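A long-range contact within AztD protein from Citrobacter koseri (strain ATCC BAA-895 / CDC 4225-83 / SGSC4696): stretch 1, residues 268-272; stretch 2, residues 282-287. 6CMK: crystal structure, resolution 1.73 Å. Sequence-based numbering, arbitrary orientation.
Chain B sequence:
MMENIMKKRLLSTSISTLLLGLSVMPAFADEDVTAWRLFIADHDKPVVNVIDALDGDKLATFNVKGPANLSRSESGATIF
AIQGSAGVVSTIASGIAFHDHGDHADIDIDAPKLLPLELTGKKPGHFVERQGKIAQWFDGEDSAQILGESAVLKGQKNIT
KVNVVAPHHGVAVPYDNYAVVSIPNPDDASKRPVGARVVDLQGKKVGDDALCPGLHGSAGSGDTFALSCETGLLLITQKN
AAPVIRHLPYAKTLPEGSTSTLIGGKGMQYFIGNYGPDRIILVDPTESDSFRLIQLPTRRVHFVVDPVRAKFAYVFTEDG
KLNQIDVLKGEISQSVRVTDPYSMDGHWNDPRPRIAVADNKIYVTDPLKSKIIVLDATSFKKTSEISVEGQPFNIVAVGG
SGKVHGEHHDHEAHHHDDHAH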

# COMPACT_ATOMS: atom_id res chain seq x y z
N MET B 268 -6.98 7.60 4.93
CA MET B 268 -8.31 8.09 4.62
C MET B 268 -8.09 9.33 3.76
O MET B 268 -7.10 10.04 3.95
CB MET B 268 -9.04 8.40 5.94
CG MET B 268 -10.43 8.97 5.89
SD MET B 268 -11.06 8.94 7.59
CE MET B 268 -10.43 10.47 8.27
N GLN B 269 -8.98 9.59 2.80
CA GLN B 269 -8.81 10.73 1.90
C GLN B 269 -9.44 11.98 2.50
O GLN B 269 -10.67 12.07 2.62
CB GLN B 269 -9.39 10.45 0.52
CG GLN B 269 -8.55 9.48 -0.26
CD GLN B 269 -8.99 9.38 -1.71
OE1 GLN B 269 -9.97 8.72 -2.03
NE2 GLN B 269 -8.27 10.08 -2.59
N TYR B 270 -8.60 12.96 2.84
CA TYR B 270 -9.05 14.27 3.28
C TYR B 270 -7.87 15.22 3.20
O TYR B 270 -6.71 14.80 3.11
CB TYR B 270 -9.61 14.24 4.71
CG TYR B 270 -8.58 13.95 5.78
CD1 TYR B 270 -8.30 12.65 6.19
CD2 TYR B 270 -7.87 14.98 6.39
CE1 TYR B 270 -7.36 12.39 7.18
CE2 TYR B 270 -6.93 14.73 7.37
CZ TYR B 270 -6.69 13.44 7.76
OH TYR B 270 -5.75 13.20 8.73
N PHE B 271 -8.17 16.52 3.29
CA PHE B 271 -7.15 17.54 3.43
C PHE B 271 -7.46 18.38 4.66
O PHE B 271 -8.61 18.55 5.04
CB PHE B 271 -7.07 18.42 2.18
CG PHE B 271 -6.74 17.65 0.95
CD1 PHE B 271 -5.43 17.28 0.71
CD2 PHE B 271 -7.72 17.25 0.07
CE1 PHE B 271 -5.11 16.53 -0.41
CE2 PHE B 271 -7.41 16.52 -1.06
CZ PHE B 271 -6.10 16.15 -1.29
N ILE B 272 -6.40 18.87 5.29
CA ILE B 272 -6.52 19.90 6.31
C ILE B 272 -5.74 21.11 5.82
O ILE B 272 -4.59 20.98 5.36
CB ILE B 272 -6.01 19.43 7.68
CG1 ILE B 272 -6.86 18.25 8.17
CG2 ILE B 272 -6.07 20.58 8.70
CD1 ILE B 272 -6.35 17.64 9.45
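Stretch 2, residues 282-287: LVDPTE

Stretch 2 lies alongside stretch 1 as an antiparallel neighbour, the end-to-end directions of the touching parts being 154° apart. It begins in an extended conformation: Leu-282 and Val-283 form the end of a strand that pairs with Phe-271 and Ile-272. Beyond Val-283 the chain leaves the sheet through a type I beta turn from Asp-284 to Glu-287, marked by a backbone hydrogen bond of 3.3 Å from Glu-287 N to Asp-284 O.

The register is fixed by the pairing of Phe-271 with Val-283, whose CA atoms are 5.0 Å apart. Two hydrogen bonds close this pair, from Phe-271 N to Val-283 O (2.9 Å) and from Val-283 N to Phe-271 O (2.8 Å). Each carbonyl also receives a CA-H...O contact from a neighbouring residue, Tyr-270 CA lying 3.2 Å from Val-283 O and Leu-282 CA 3.4 Å from Phe-271 O. One residue along, Ile-272 faces Leu-282 in a non-hydrogen-bonded pair with a shorter separation of 4.6 Å between their CA atoms.

Because side chains alternate along the strands, the two pairs pack on different faces of the sheet. On one, Ile-272 and Leu-282 meet with CG1 of the isoleucine 4.2 Å from CG of the leucine. On the other, Val-283 sits beside the root of the Phe-271 side chain, their CB atoms 4.3 Å apart. The Phe-271 ring, with chi1 near -60° (m), reaches along stretch 2 to Pro-285, where CE2 comes within 3.8 Å of the proline CG in an oblique approach. The pyrrolidine ring of Pro-285 is a bump seated in the corner between the Phe-271 ring and the backbone at Gln-269 and Tyr-270: Pro-285 CD lies 3.8 Å from Gln-269 O and 3.9 Å from Tyr-270 CA. The CA-to-CB bond of Tyr-270 points sideways, with Tyr-270 CB 3.3 Å from Val-283 O, and the end of the side chain leads away from stretch 2.

At the turn, Gln-269 and Thr-286 direct their CA-to-CB bonds toward the opposing stretch, and Thr-286 CG2 rests 3.8 Å from Gln-269 OE1. The CA-to-CB bond of Asp-284 points away, yet its carboxylate braces the turn by accepting a hydrogen bond from Thr-286 N to Asp-284 OD1 (3.0 Å). Here Gln-269 O and Asp-284 OD1 stand 3.9 Å apart, and a water molecule bridges them, its oxygen donating to Gln-269 O at 2.5 Å and to Asp-284 OD1 at 3.0 Å. In all, the contact buries 378 Å², summed over both stretches.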

# COMPACT_ATOMS: atom_id res chain seq x y z
N LEU B 282 -11.15 21.22 7.46
CA LEU B 282 -11.08 19.82 7.08
C LEU B 282 -11.90 19.66 5.81
O LEU B 282 -13.04 20.14 5.76
CB LEU B 282 -11.62 18.92 8.18
CG LEU B 282 -10.82 18.70 9.47
CD1 LEU B 282 -10.42 19.99 10.15
CD2 LEU B 282 -11.69 17.87 10.40
N VAL B 283 -11.33 19.02 4.81
CA VAL B 283 -11.95 18.94 3.49
C VAL B 283 -12.03 17.48 3.07
O VAL B 283 -11.02 16.78 3.07
CB VAL B 283 -11.17 19.75 2.43
CG1 VAL B 283 -11.98 19.85 1.16
CG2 VAL B 283 -10.85 21.14 2.97
N ASP B 284 -13.23 17.04 2.68
CA ASP B 284 -13.44 15.71 2.13
C ASP B 284 -13.63 15.81 0.63
O ASP B 284 -14.72 16.18 0.17
CB ASP B 284 -14.65 15.04 2.79
CG ASP B 284 -14.81 13.59 2.37
OD1 ASP B 284 -14.19 13.17 1.37
OD2 ASP B 284 -15.56 12.87 3.05
N PRO B 285 -12.61 15.50 -0.19
CA PRO B 285 -12.74 15.71 -1.64
C PRO B 285 -13.62 14.68 -2.32
O PRO B 285 -13.91 14.84 -3.51
CB PRO B 285 -11.29 15.60 -2.12
CG PRO B 285 -10.69 14.61 -1.18
CD PRO B 285 -11.30 14.93 0.17
N THR B 286 -14.03 13.63 -1.61
CA THR B 286 -14.90 12.61 -2.18
C THR B 286 -16.38 12.89 -1.93
O THR B 286 -17.22 12.18 -2.50
CB THR B 286 -14.53 11.23 -1.62
OG1 THR B 286 -14.97 11.14 -0.25
CG2 THR B 286 -13.01 11.00 -1.68
N GLU B 287 -16.72 13.90 -1.12
CA GLU B 287 -18.09 14.13 -0.68
C GLU B 287 -18.52 15.56 -0.98
O GLU B 287 -17.70 16.48 -1.10
CB GLU B 287 -18.26 13.89 0.82
CG GLU B 287 -17.81 12.52 1.32
CD GLU B 287 -18.46 11.37 0.59
OE1 GLU B 287 -17.79 10.77 -0.28
OE2 GLU B 287 -19.63 11.05 0.88
O HOH W 1 -12.69 10.68 2.25